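Long-range contacts in 33 kDa chaperonin (Thermotoga maritima, PDB 1VQ0), which probably acts as a redox-regulated molecular chaperone that keeps thermally unfolding and oxidatively damaged proteins from aggregating irreversibly: residues K69-L74 / V128-L133; L61-L66 / A87-E92; L74-N79 / G123-V128; F137-P142 / A153-V158; E160-A165 / A184-D189. One frame throughout, in Å; residues are numbered along the deposited sequence.

Contact 1: residues K69-L74 / V128-L133; sequences KERWTL and VRDLGL. With EDO (1,2-ethanediol), chain F.
Arg71 and Asp130 form a hydrogen-bonded pair where strands 71-74 and 128-130 run antiparallel, their axes 4.9 Å apart at an angle of 168°. These neighbouring strands belong to the large mixed sheet of the Hsp33 fold; Thr73 N to Val128 O (2.9 Å) and its reciprocal bond close the next hydrogen-bonded pair. One face carries Arg71, Thr73, Val128 and Asp130. Arg71 and Asp130 lie side by side and point the same way, but their charged ends stay apart, and the guanidinium goes on to a salt bridge with Asp244. CB of Thr73 meets CB of Val128, while Thr73 OG1 bonds to Gln88 NE2.

On the other face are Trp72 and Arg129, whose side chains cross obliquely. The Arg129 chain is bent at chi2 and chi3, and its NH1 forms a salt bridge with Glu70 OE1 (2.9 Å), met on the syn side of the carboxylate, the two flat groups only 22° apart. Glu70 OE1 also accepts from Ala67 N, so two donors hold this buried carboxylate oxygen. A bound 1,2-ethanediol, probably from the crystallisation liquor, lies over one guanidinium face and accepts a hydrogen bond through O1 from Trp72 NE1 (3.0 Å).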
# COMPACT_ATOMS: atom_id res chain seq x y z
N LYS A 69 -0.29 -19.24 8.92
CA LYS A 69 1.09 -18.72 8.80
C LYS A 69 1.16 -17.25 8.37
O LYS A 69 2.21 -16.78 7.94
CB LYS A 69 1.95 -19.59 7.89
CG LYS A 69 2.18 -21.03 8.45
CD LYS A 69 2.76 -21.96 7.41
CE LYS A 69 2.86 -23.39 7.98
NZ LYS A 69 3.48 -24.38 7.06
N GLU A 70 0.09 -16.49 8.53
CA GLU A 70 0.19 -15.06 8.24
C GLU A 70 0.91 -14.28 9.33
O GLU A 70 0.70 -14.52 10.52
CB GLU A 70 -1.20 -14.48 8.01
CG GLU A 70 -1.16 -12.96 7.72
CD GLU A 70 -2.52 -12.44 7.28
OE1 GLU A 70 -3.41 -13.24 7.10
OE2 GLU A 70 -2.69 -11.21 7.18
N ARG A 71 1.77 -13.34 8.93
CA ARG A 71 2.09 -12.20 9.78
C ARG A 71 1.38 -10.94 9.27
O ARG A 71 1.52 -10.58 8.11
CB ARG A 71 3.60 -11.90 9.81
CG ARG A 71 4.43 -13.00 10.34
CD ARG A 71 5.88 -12.79 10.13
NE ARG A 71 6.62 -13.86 10.80
CZ ARG A 71 7.93 -13.88 10.95
NH1 ARG A 71 8.65 -12.89 10.44
NH2 ARG A 71 8.51 -14.89 11.60
N TRP A 72 0.68 -10.27 10.18
CA TRP A 72 -0.11 -9.08 9.94
C TRP A 72 0.55 -7.96 10.69
O TRP A 72 0.70 -8.07 11.88
CB TRP A 72 -1.47 -9.35 10.48
CG TRP A 72 -2.51 -8.39 10.17
CD1 TRP A 72 -3.45 -8.50 9.17
CD2 TRP A 72 -2.78 -7.15 10.85
NE1 TRP A 72 -4.29 -7.40 9.20
CE2 TRP A 72 -3.89 -6.56 10.22
CE3 TRP A 72 -2.23 -6.50 11.97
CZ2 TRP A 72 -4.45 -5.36 10.67
CZ3 TRP A 72 -2.75 -5.32 12.38
CH2 TRP A 72 -3.88 -4.78 11.76
N THR A 73 0.96 -6.89 9.99
CA THR A 73 1.70 -5.78 10.62
C THR A 73 0.98 -4.44 10.44
O THR A 73 0.70 -3.99 9.30
CB THR A 73 3.09 -5.65 10.03
OG1 THR A 73 3.80 -6.89 10.10
CG2 THR A 73 3.95 -4.63 10.78
N LEU A 74 0.74 -3.77 11.57
CA LEU A 74 0.27 -2.36 11.59
C LEU A 74 1.46 -1.45 11.73
O LEU A 74 2.18 -1.52 12.68
CB LEU A 74 -0.62 -2.15 12.77
CG LEU A 74 -1.14 -0.81 13.20
CD1 LEU A 74 -2.01 -0.40 11.98
CD2 LEU A 74 -1.99 -1.05 14.42
N VAL A 128 0.41 -4.47 6.47
CA VAL A 128 1.19 -5.47 5.70
C VAL A 128 0.65 -6.85 6.01
O VAL A 128 0.56 -7.25 7.17
CB VAL A 128 2.66 -5.40 6.06
CG1 VAL A 128 3.49 -6.26 5.19
CG2 VAL A 128 3.13 -3.94 5.94
N ARG A 129 0.24 -7.55 4.97
CA ARG A 129 -0.25 -8.91 5.09
C ARG A 129 0.74 -9.85 4.42
O ARG A 129 0.88 -9.91 3.21
CB ARG A 129 -1.60 -9.02 4.46
CG ARG A 129 -2.69 -8.42 5.32
CD ARG A 129 -3.57 -9.57 5.83
NE ARG A 129 -4.76 -9.67 5.09
CZ ARG A 129 -5.61 -10.68 5.03
NH1 ARG A 129 -5.48 -11.87 5.59
NH2 ARG A 129 -6.64 -10.50 4.30
N ASP A 130 1.45 -10.57 5.24
CA ASP A 130 2.51 -11.45 4.77
C ASP A 130 1.98 -12.92 4.85
O ASP A 130 1.92 -13.54 5.91
CB ASP A 130 3.72 -11.19 5.67
CG ASP A 130 4.86 -12.04 5.34
OD1 ASP A 130 4.77 -12.78 4.32
OD2 ASP A 130 5.86 -12.06 6.07
N LEU A 131 1.54 -13.42 3.70
CA LEU A 131 0.76 -14.65 3.59
C LEU A 131 1.51 -15.72 2.80
O LEU A 131 0.89 -16.50 2.11
CB LEU A 131 -0.56 -14.35 2.84
CG LEU A 131 -1.54 -13.40 3.55
CD1 LEU A 131 -2.44 -12.72 2.57
CD2 LEU A 131 -2.33 -14.22 4.47
N GLY A 132 2.83 -15.72 2.85
CA GLY A 132 3.60 -16.72 2.09
C GLY A 132 3.67 -16.58 0.57
O GLY A 132 3.97 -17.56 -0.14
N LEU A 133 3.41 -15.37 0.06
CA LEU A 133 3.68 -15.08 -1.36
C LEU A 133 5.03 -14.39 -1.42
O LEU A 133 5.59 -14.11 -0.38
CB LEU A 133 2.55 -14.24 -1.97
CG LEU A 133 1.14 -14.87 -2.03
CD1 LEU A 133 0.20 -14.00 -2.81
CD2 LEU A 133 1.11 -16.28 -2.69
C1 EDO F . -6.93 -8.98 8.36
O1 EDO F . -6.78 -7.78 7.63
C2 EDO F . -8.03 -9.95 7.92
O2 EDO F . -9.35 -9.37 7.84

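Contact 2: residues L61-L66 / A87-E92; sequences LVTPWL and AQSTSE
Thr63 and Leu66 press their methyl groups against the end of strand 87-90, without a direct hydrogen bond between the two segments. Here the C-terminal end of helix 46-62 and the short 3-10 turn after it, residues 63-65, pack on the large sheet of the Hsp33 fold, where the strand runs out into residues 91-92. Thr63 CG2 is the closest-fitting group, 3.5 Å from Ser89 CB, tighter than usual for two carbons, and 3.4 Å from Thr90 O. Leu66 reaches the same peptide with CD1, 3.5 Å from Thr90 C, and the same methyl lies near Ser89 OG. Val62 CG2 approaches that hydroxyl more loosely.

The polar groups beside these methyls are turned to partners of their own. Thr63 OG1 sits between the backbone N and the carbonyl carbon (chi1 48°) and bonds to Ala60 O, one turn back, which leaves CG2 as the branch facing the strand. Ser89 OG likewise bonds to Ala59 O of the helix, so a strand hydroxyl is tied to the helix backbone just beside the apolar contact. CB of Thr90 points away from residues 61-66, and its OG1 is hydrogen-bonded to Thr94 OG1. Farther out, Trp72 packs against Val62, Leu66 and Ser89, filling in from the adjacent strand 71-78, and Ile14 touches Thr63. One water bridges the segments, donating to Thr63 O at 2.7 Å and to Ser91 O at 3.0 Å.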
# COMPACT_ATOMS: atom_id res chain seq x y z
N LEU A 61 -6.38 -8.17 18.12
CA LEU A 61 -7.81 -8.32 17.85
C LEU A 61 -8.12 -8.98 16.52
O LEU A 61 -9.20 -9.60 16.36
CB LEU A 61 -8.53 -6.97 17.98
CG LEU A 61 -8.74 -6.50 19.43
CD1 LEU A 61 -9.22 -5.08 19.44
CD2 LEU A 61 -9.71 -7.32 20.23
N VAL A 62 -7.21 -8.86 15.54
CA VAL A 62 -7.43 -9.42 14.19
C VAL A 62 -6.86 -10.83 14.10
O VAL A 62 -7.16 -11.53 13.15
CB VAL A 62 -6.88 -8.55 13.02
CG1 VAL A 62 -7.47 -7.11 13.05
CG2 VAL A 62 -5.39 -8.42 13.12
N THR A 63 -6.09 -11.30 15.10
CA THR A 63 -5.48 -12.68 15.01
C THR A 63 -6.41 -13.83 14.63
O THR A 63 -5.96 -14.71 13.90
CB THR A 63 -4.72 -13.12 16.26
OG1 THR A 63 -5.49 -12.88 17.43
CG2 THR A 63 -3.41 -12.28 16.43
N PRO A 64 -7.64 -13.87 15.14
CA PRO A 64 -8.54 -15.05 14.83
C PRO A 64 -8.87 -15.16 13.37
O PRO A 64 -9.35 -16.18 12.95
CB PRO A 64 -9.82 -14.71 15.58
CG PRO A 64 -9.40 -13.70 16.58
CD PRO A 64 -8.31 -12.91 16.02
N TRP A 65 -8.58 -14.10 12.62
CA TRP A 65 -9.06 -13.96 11.24
C TRP A 65 -7.94 -13.96 10.25
O TRP A 65 -8.17 -13.86 9.06
CB TRP A 65 -9.93 -12.71 11.10
CG TRP A 65 -11.01 -12.67 12.13
CD1 TRP A 65 -11.85 -13.73 12.50
CD2 TRP A 65 -11.36 -11.58 12.97
NE1 TRP A 65 -12.68 -13.33 13.52
CE2 TRP A 65 -12.41 -12.02 13.82
CE3 TRP A 65 -10.91 -10.27 13.10
CZ2 TRP A 65 -12.99 -11.18 14.78
CZ3 TRP A 65 -11.51 -9.42 14.05
CH2 TRP A 65 -12.54 -9.88 14.86
N LEU A 66 -6.71 -14.16 10.71
CA LEU A 66 -5.57 -14.28 9.78
C LEU A 66 -5.55 -15.61 8.99
O LEU A 66 -6.12 -16.60 9.44
CB LEU A 66 -4.25 -14.05 10.54
CG LEU A 66 -4.25 -12.80 11.38
CD1 LEU A 66 -2.90 -12.63 12.14
CD2 LEU A 66 -4.54 -11.58 10.49
N ALA A 87 3.17 -2.69 15.04
CA ALA A 87 2.73 -3.84 15.78
C ALA A 87 2.41 -4.96 14.86
O ALA A 87 1.62 -4.78 13.93
CB ALA A 87 1.55 -3.50 16.66
N GLN A 88 3.05 -6.12 15.11
CA GLN A 88 2.81 -7.33 14.32
C GLN A 88 2.12 -8.42 15.15
O GLN A 88 2.49 -8.62 16.28
CB GLN A 88 4.11 -7.83 13.83
CG GLN A 88 4.01 -9.01 12.89
CD GLN A 88 5.34 -9.31 12.29
OE1 GLN A 88 6.09 -10.12 12.82
NE2 GLN A 88 5.63 -8.69 11.16
N SER A 89 1.12 -9.06 14.57
CA SER A 89 0.49 -10.27 15.07
C SER A 89 0.56 -11.44 14.07
O SER A 89 0.84 -11.24 12.88
CB SER A 89 -0.97 -10.00 15.39
OG SER A 89 -1.69 -9.70 14.22
N THR A 90 0.35 -12.65 14.57
CA THR A 90 0.46 -13.85 13.78
C THR A 90 -0.74 -14.77 13.92
O THR A 90 -1.55 -14.66 14.85
CB THR A 90 1.70 -14.66 14.19
OG1 THR A 90 1.48 -15.20 15.49
CG2 THR A 90 2.89 -13.77 14.36
N SER A 91 -0.80 -15.74 13.01
CA SER A 91 -1.84 -16.74 13.08
C SER A 91 -1.71 -17.64 14.35
O SER A 91 -2.70 -18.22 14.77
CB SER A 91 -1.86 -17.57 11.81
OG SER A 91 -0.58 -18.08 11.53
N GLU A 92 -0.52 -17.68 14.96
CA GLU A 92 -0.28 -18.43 16.21
C GLU A 92 -0.59 -17.60 17.46
O GLU A 92 -0.13 -17.93 18.56
CB GLU A 92 1.18 -18.95 16.31
CG GLU A 92 1.81 -19.46 15.03
CD GLU A 92 2.49 -18.33 14.25
OE1 GLU A 92 3.41 -17.67 14.83
OE2 GLU A 92 2.10 -18.09 13.07
O HOH W 1 -5.31 -17.31 13.70

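Contact 3: residues L74-N79 / G123-V128; sequences LDIEGN and GVLRVV
Arg126 lies beside Asp75 across two antiparallel strands, and its side chain can be followed from backbone to tip along its neighbours. CB starts 3.9 Å from Asp75 CB and closer still to Asp75 O, the carbonyl that accepts from Arg126 N. CG and CD pass on at a looser distance until chi3 (-70°) bends the chain and turns NE back to Asp75. NE donates to OD2 at 3.0 Å, and NH2 reaches the same oxygen at 2.9 Å. Both nitrogens come from one face of the carboxylate, more than 50° out of its plane, although OD2 itself lies in the plane of the guanidinium. NH2 also makes a salt bridge with Glu77 OE1, modelled at 2.5 Å, too short for its exact length to be trusted. NH1 bonds to Gln140 OE1 on the next strand. Arg84 forms a salt bridge to Asp75 OD2, adding a second positive charge that would be expected to stabilise the buried carboxylate.

The opposite face is apolar: Leu74 CD1 packs 3.6 Å from Leu125 CG, and Ile76 and Leu125 cross obliquely, with Ile76 CG1 4.0 Å from Leu125 CG. Asp151 and Tyr155 of helix 149-160 cover Leu125. The pair lies in the mixed sheet of the Hsp33 fold, with a salt-bridge network of Asp75, Glu77 and Arg126 on one face and an aliphatic face toward helix 149-160.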
# COMPACT_ATOMS: atom_id res chain seq x y z
N LEU A 74 0.74 -3.77 11.57
CA LEU A 74 0.27 -2.36 11.59
C LEU A 74 1.46 -1.45 11.73
O LEU A 74 2.18 -1.52 12.68
CB LEU A 74 -0.62 -2.15 12.77
CG LEU A 74 -1.14 -0.81 13.20
CD1 LEU A 74 -2.01 -0.40 11.98
CD2 LEU A 74 -1.99 -1.05 14.42
N ASP A 75 1.64 -0.59 10.74
CA ASP A 75 2.71 0.37 10.68
C ASP A 75 2.10 1.81 10.51
O ASP A 75 1.62 2.19 9.46
CB ASP A 75 3.61 0.02 9.49
CG ASP A 75 4.70 1.00 9.30
OD1 ASP A 75 5.00 1.73 10.23
OD2 ASP A 75 5.33 1.10 8.24
N ILE A 76 2.04 2.52 11.62
CA ILE A 76 1.64 3.90 11.69
C ILE A 76 2.89 4.83 11.71
O ILE A 76 3.78 4.70 12.50
CB ILE A 76 0.77 4.13 12.88
CG1 ILE A 76 -0.54 3.33 12.72
CG2 ILE A 76 0.46 5.62 13.03
CD1 ILE A 76 -1.29 3.25 13.98
N GLU A 77 2.94 5.71 10.74
CA GLU A 77 4.06 6.61 10.62
C GLU A 77 3.57 8.08 10.55
O GLU A 77 2.66 8.40 9.79
CB GLU A 77 4.88 6.23 9.41
CG GLU A 77 6.21 6.98 9.36
CD GLU A 77 7.11 6.46 8.24
OE1 GLU A 77 6.67 5.66 7.41
OE2 GLU A 77 8.27 6.85 8.21
N GLY A 78 4.13 8.94 11.37
CA GLY A 78 3.69 10.35 11.41
C GLY A 78 4.73 11.30 11.88
O GLY A 78 5.85 10.89 12.15
N ASN A 79 4.38 12.61 11.87
CA ASN A 79 5.33 13.65 12.21
C ASN A 79 5.35 14.08 13.71
O ASN A 79 6.04 15.01 14.05
CB ASN A 79 5.17 14.88 11.29
CG ASN A 79 3.88 15.66 11.56
OD1 ASN A 79 3.09 15.29 12.42
ND2 ASN A 79 3.64 16.70 10.74
N GLY A 123 0.02 11.90 9.63
CA GLY A 123 0.61 10.78 8.96
C GLY A 123 -0.35 9.74 8.44
O GLY A 123 -1.49 10.04 8.11
N VAL A 124 0.14 8.51 8.36
CA VAL A 124 -0.52 7.44 7.59
C VAL A 124 -0.54 6.12 8.40
O VAL A 124 0.25 5.90 9.31
CB VAL A 124 0.20 7.18 6.19
CG1 VAL A 124 0.32 8.38 5.43
CG2 VAL A 124 1.59 6.55 6.33
N LEU A 125 -1.46 5.25 8.01
CA LEU A 125 -1.51 3.92 8.54
C LEU A 125 -1.38 2.90 7.41
O LEU A 125 -2.04 3.01 6.41
CB LEU A 125 -2.81 3.74 9.31
CG LEU A 125 -3.15 2.36 9.91
CD1 LEU A 125 -4.25 2.53 10.97
CD2 LEU A 125 -3.63 1.45 8.86
N ARG A 126 -0.46 1.95 7.60
CA ARG A 126 -0.16 0.82 6.73
C ARG A 126 -0.50 -0.49 7.41
O ARG A 126 -0.25 -0.65 8.58
CB ARG A 126 1.34 0.78 6.36
CG ARG A 126 1.66 1.73 5.34
CD ARG A 126 3.07 1.71 4.78
NE ARG A 126 3.97 2.20 5.77
CZ ARG A 126 4.42 3.42 5.90
NH1 ARG A 126 4.10 4.37 5.07
NH2 ARG A 126 5.25 3.67 6.89
N VAL A 127 -1.07 -1.41 6.63
CA VAL A 127 -1.24 -2.81 7.00
C VAL A 127 -0.56 -3.70 5.97
O VAL A 127 -0.86 -3.64 4.76
CB VAL A 127 -2.69 -3.17 7.24
CG1 VAL A 127 -2.88 -4.70 7.50
CG2 VAL A 127 -3.21 -2.33 8.41
N VAL A 128 0.41 -4.47 6.47
CA VAL A 128 1.19 -5.47 5.70
C VAL A 128 0.65 -6.85 6.01
O VAL A 128 0.56 -7.25 7.17
CB VAL A 128 2.66 -5.40 6.06
CG1 VAL A 128 3.49 -6.26 5.19
CG2 VAL A 128 3.13 -3.94 5.94

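Contact 4: residues F137-P142 / A153-V158; sequences FVSQVP and AYYFAV
Val141 and Pro142 supply the apolar side of this contact, meeting two successive tyrosines of the helix. Val141 CG2 stands between the backbone N and the carbonyl carbon, where it lies 4.2 Å from Tyr155 CB and 4.3 Å from Tyr154 CD2. The methyl thus touches the root of Tyr155 and the ring of Tyr154. The Pro142 ring touches Tyr154 more loosely, its CD 4.5 Å from CE2, and Pro142 O also approaches that ring.

Helix 153-158 crosses strand 137-142 at 118°, with the axes 9.0 Å apart, in the helix-on-sheet packing of the Hsp33 fold. The strand is the outermost on this side of the sheet within its own chain, but Val138, Ser139 and Gln140 pair antiparallel with a strand of the second subunit, so the sheet continues across the dimer interface. Phe137 of that subunit packs on Val141 and Tyr154.

No hydrogen bond joins the two segments, but Ser139 OG bonds to Ser159 OG, farther along the same helix. The same Ser139 OG lies at the edge of the Tyr155 ring, near its plane and 3.6 Å from CE1. Tyr155 OH bonds to Glu160 OE2.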
# COMPACT_ATOMS: atom_id res chain seq x y z
N PHE A 137 1.09 -8.28 0.76
CA PHE A 137 0.11 -7.25 0.47
C PHE A 137 0.33 -6.09 1.40
O PHE A 137 0.62 -6.26 2.60
CB PHE A 137 -1.32 -7.79 0.61
CG PHE A 137 -1.60 -8.94 -0.29
CD1 PHE A 137 -1.87 -8.74 -1.62
CD2 PHE A 137 -1.51 -10.24 0.17
CE1 PHE A 137 -2.09 -9.82 -2.49
CE2 PHE A 137 -1.74 -11.34 -0.70
CZ PHE A 137 -2.01 -11.11 -2.03
N VAL A 138 0.29 -4.90 0.85
CA VAL A 138 0.42 -3.68 1.67
C VAL A 138 -0.67 -2.68 1.26
O VAL A 138 -0.89 -2.42 0.08
CB VAL A 138 1.76 -2.92 1.51
CG1 VAL A 138 1.85 -1.79 2.56
CG2 VAL A 138 2.98 -3.82 1.54
N SER A 139 -1.30 -2.08 2.27
CA SER A 139 -2.33 -1.13 2.03
C SER A 139 -2.10 0.04 2.96
O SER A 139 -1.88 -0.16 4.12
CB SER A 139 -3.70 -1.83 2.15
OG SER A 139 -4.77 -0.89 2.13
N GLN A 140 -2.11 1.26 2.41
CA GLN A 140 -1.87 2.52 3.12
C GLN A 140 -3.03 3.50 3.00
O GLN A 140 -3.56 3.74 1.94
CB GLN A 140 -0.58 3.18 2.64
CG GLN A 140 -0.24 4.46 3.41
CD GLN A 140 0.96 5.21 2.86
OE1 GLN A 140 2.02 4.63 2.76
NE2 GLN A 140 0.78 6.49 2.44
N VAL A 141 -3.44 4.04 4.14
CA VAL A 141 -4.52 5.00 4.21
C VAL A 141 -4.07 6.20 5.07
O VAL A 141 -3.25 6.02 5.95
CB VAL A 141 -5.85 4.36 4.73
CG1 VAL A 141 -6.33 3.26 3.82
CG2 VAL A 141 -5.73 3.89 6.17
N PRO A 142 -4.64 7.38 4.85
CA PRO A 142 -4.36 8.48 5.70
C PRO A 142 -4.97 8.26 7.07
O PRO A 142 -5.95 7.52 7.18
CB PRO A 142 -4.95 9.70 4.98
CG PRO A 142 -5.91 9.12 3.94
CD PRO A 142 -5.63 7.68 3.83
N ALA A 153 -10.17 1.00 12.24
CA ALA A 153 -11.56 0.84 11.72
C ALA A 153 -11.72 1.39 10.30
O ALA A 153 -12.30 0.76 9.48
CB ALA A 153 -12.58 1.49 12.67
N TYR A 154 -11.12 2.55 10.02
CA TYR A 154 -11.16 3.14 8.68
C TYR A 154 -10.38 2.34 7.62
O TYR A 154 -10.83 2.20 6.49
CB TYR A 154 -10.69 4.58 8.74
CG TYR A 154 -10.69 5.37 7.46
CD1 TYR A 154 -11.87 5.80 6.88
CD2 TYR A 154 -9.50 5.73 6.87
CE1 TYR A 154 -11.85 6.52 5.68
CE2 TYR A 154 -9.46 6.44 5.73
CZ TYR A 154 -10.60 6.85 5.14
OH TYR A 154 -10.46 7.55 4.00
N TYR A 155 -9.22 1.84 7.99
CA TYR A 155 -8.48 0.89 7.15
C TYR A 155 -9.47 -0.25 6.73
O TYR A 155 -9.70 -0.54 5.51
CB TYR A 155 -7.23 0.32 7.85
CG TYR A 155 -6.83 -0.94 7.20
CD1 TYR A 155 -6.04 -0.93 6.04
CD2 TYR A 155 -7.27 -2.19 7.71
CE1 TYR A 155 -5.71 -2.14 5.37
CE2 TYR A 155 -6.99 -3.39 7.05
CZ TYR A 155 -6.20 -3.38 5.89
OH TYR A 155 -5.94 -4.56 5.21
N PHE A 156 -10.11 -0.86 7.73
CA PHE A 156 -10.98 -2.00 7.42
C PHE A 156 -12.14 -1.59 6.50
O PHE A 156 -12.34 -2.23 5.45
CB PHE A 156 -11.44 -2.77 8.69
CG PHE A 156 -10.39 -3.74 9.19
CD1 PHE A 156 -10.22 -4.97 8.56
CD2 PHE A 156 -9.57 -3.44 10.31
CE1 PHE A 156 -9.23 -5.88 9.02
CE2 PHE A 156 -8.57 -4.35 10.74
CZ PHE A 156 -8.40 -5.55 10.10
N ALA A 157 -12.86 -0.51 6.84
CA ALA A 157 -13.96 -0.03 6.00
C ALA A 157 -13.51 0.25 4.53
O ALA A 157 -14.15 -0.18 3.57
CB ALA A 157 -14.67 1.23 6.63
N VAL A 158 -12.38 0.90 4.35
CA VAL A 158 -12.00 1.35 3.03
C VAL A 158 -11.17 0.32 2.27
O VAL A 158 -11.50 0.08 1.14
CB VAL A 158 -11.25 2.70 3.06
CG1 VAL A 158 -10.63 2.98 1.67
CG2 VAL A 158 -12.21 3.83 3.40

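Contact 5: residues E160-A165 / A184-D189; sequences EQIPSA and AVQIID. With EDO (1,2-ethanediol), chain F.
Ser164 OG takes part in two hydrogen bonds: it receives one from Gln186 NE2 at 2.8 Å and donates one to Ile162 O at 2.6 Å. Ser164 OG lies 14° out of the amide plane of Gln186, whereas its own donation reaches Ile162 O from above the carbonyl plane. Gln186 OE1 bonds to Arg25, so both ends of the amide are held and its rotation is fixed.

Ser164 and Gln186 form a non-hydrogen-bonded pair in an antiparallel beta hairpin. On one side of them Ile187 N donates to Pro163 O (2.8 Å), and on the other Ala165 and Val185 exchange two backbone bonds. Ile162 CG2 sits 3.6 Å from Gln186 CB and close to Ile187 O. The Pro163 ring crosses Ile187 at about a right angle, CG to CB 4.0 Å. Beyond the paired residues, one water donates to both Gln161 O and Ile187 O.

Strand 176-187 has strand 24-30 as its other neighbour in the sheet. Ala165, Val185 and Ile187 pack against helix 194-205, while Phe156 of helix 149-160 touches Ser164 and Gln186 on the opposite face of the hairpin.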
# COMPACT_ATOMS: atom_id res chain seq x y z
N GLU A 160 -10.53 -3.06 3.08
CA GLU A 160 -11.04 -4.43 3.09
C GLU A 160 -12.53 -4.52 2.91
O GLU A 160 -13.09 -5.62 2.86
CB GLU A 160 -10.65 -5.12 4.40
CG GLU A 160 -9.15 -5.26 4.60
CD GLU A 160 -8.78 -6.44 5.47
OE1 GLU A 160 -9.64 -7.31 5.69
OE2 GLU A 160 -7.60 -6.47 5.92
N GLN A 161 -13.18 -3.36 2.85
CA GLN A 161 -14.62 -3.26 2.72
C GLN A 161 -15.36 -4.00 3.82
O GLN A 161 -16.38 -4.62 3.58
CB GLN A 161 -15.06 -3.70 1.33
CG GLN A 161 -14.65 -2.70 0.24
CD GLN A 161 -15.04 -3.20 -1.17
OE1 GLN A 161 -16.24 -3.40 -1.42
NE2 GLN A 161 -14.04 -3.45 -2.04
N ILE A 162 -14.83 -3.90 5.03
CA ILE A 162 -15.37 -4.53 6.21
C ILE A 162 -15.67 -3.40 7.18
O ILE A 162 -14.73 -2.89 7.90
CB ILE A 162 -14.36 -5.55 6.82
CG1 ILE A 162 -14.15 -6.68 5.87
CG2 ILE A 162 -14.90 -6.06 8.12
CD1 ILE A 162 -12.97 -7.60 6.18
N PRO A 163 -16.93 -2.98 7.22
CA PRO A 163 -17.32 -2.00 8.21
C PRO A 163 -16.97 -2.53 9.61
O PRO A 163 -17.26 -3.70 9.93
CB PRO A 163 -18.84 -1.80 8.02
CG PRO A 163 -19.22 -2.55 6.71
CD PRO A 163 -18.05 -3.42 6.37
N SER A 164 -16.41 -1.66 10.43
CA SER A 164 -15.75 -2.06 11.64
C SER A 164 -15.90 -1.03 12.74
O SER A 164 -16.02 0.18 12.49
CB SER A 164 -14.22 -2.22 11.36
OG SER A 164 -13.90 -3.23 10.38
N ALA A 165 -15.83 -1.55 13.97
CA ALA A 165 -15.68 -0.75 15.20
C ALA A 165 -14.63 -1.41 16.04
O ALA A 165 -14.70 -2.62 16.28
CB ALA A 165 -17.00 -0.69 15.97
N ALA A 184 -13.20 -5.60 18.89
CA ALA A 184 -13.46 -5.33 17.48
C ALA A 184 -14.77 -5.99 17.07
O ALA A 184 -15.01 -7.17 17.37
CB ALA A 184 -12.29 -5.83 16.57
N VAL A 185 -15.64 -5.21 16.43
CA VAL A 185 -16.87 -5.74 15.80
C VAL A 185 -16.85 -5.33 14.31
O VAL A 185 -16.62 -4.15 14.01
CB VAL A 185 -18.18 -5.26 16.53
CG1 VAL A 185 -19.43 -5.90 15.95
CG2 VAL A 185 -18.14 -5.61 18.02
N GLN A 186 -17.06 -6.32 13.43
CA GLN A 186 -16.90 -6.20 11.97
C GLN A 186 -18.00 -6.86 11.21
O GLN A 186 -18.42 -8.00 11.50
CB GLN A 186 -15.55 -6.78 11.55
CG GLN A 186 -14.36 -6.10 12.25
CD GLN A 186 -12.95 -6.40 11.67
OE1 GLN A 186 -12.43 -7.51 11.81
NE2 GLN A 186 -12.30 -5.37 11.09
N ILE A 187 -18.50 -6.14 10.22
CA ILE A 187 -19.56 -6.65 9.37
C ILE A 187 -18.95 -7.29 8.16
O ILE A 187 -18.45 -6.61 7.26
CB ILE A 187 -20.56 -5.55 9.00
CG1 ILE A 187 -21.27 -5.08 10.28
CG2 ILE A 187 -21.55 -6.11 8.05
CD1 ILE A 187 -22.18 -3.80 10.13
N ILE A 188 -18.95 -8.62 8.14
CA ILE A 188 -18.31 -9.33 7.05
C ILE A 188 -19.31 -9.68 5.95
O ILE A 188 -18.92 -10.14 4.90
CB ILE A 188 -17.54 -10.59 7.55
CG1 ILE A 188 -18.46 -11.46 8.43
CG2 ILE A 188 -16.24 -10.14 8.26
CD1 ILE A 188 -17.96 -12.92 8.65
N ASP A 189 -20.60 -9.43 6.20
CA ASP A 189 -21.64 -9.63 5.19
C ASP A 189 -22.63 -8.46 5.26
O ASP A 189 -23.62 -8.44 6.04
CB ASP A 189 -22.34 -10.96 5.42
CG ASP A 189 -23.40 -11.28 4.39
OD1 ASP A 189 -23.84 -10.44 3.56
OD2 ASP A 189 -23.84 -12.42 4.34
C1 EDO F . -6.93 -8.98 8.36
O1 EDO F . -6.78 -7.78 7.63
C2 EDO F . -8.03 -9.95 7.92
O2 EDO F . -9.35 -9.37 7.84
O HOH W 2 -18.16 -6.83 4.66

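How the contacts relate
Contacts 1 and 3 join the same two strands, 71-78 and 123-130, at successive positions and share Leu74 and Val128; each combines backbone pairing with an arginine salt bridge. Contact 2 adds the neighbouring strand 84-90 and contact 4 the strand beyond 123-130. These two are the buried contacts: contact 4 sets a helix, and contact 2 a helix end and its 3-10 turn, against the sheet, without direct hydrogen bonds between their segments. The three strand pairings are only partly buried. Contact 5 lies at the other end of the sheet, its hairpin adding a neutral serine-glutamine bond to the backbone pairing. Phe156 touches Val62, Trp72 and Gln186. All but contact 2 touch the second subunit, contact 4 most extensively.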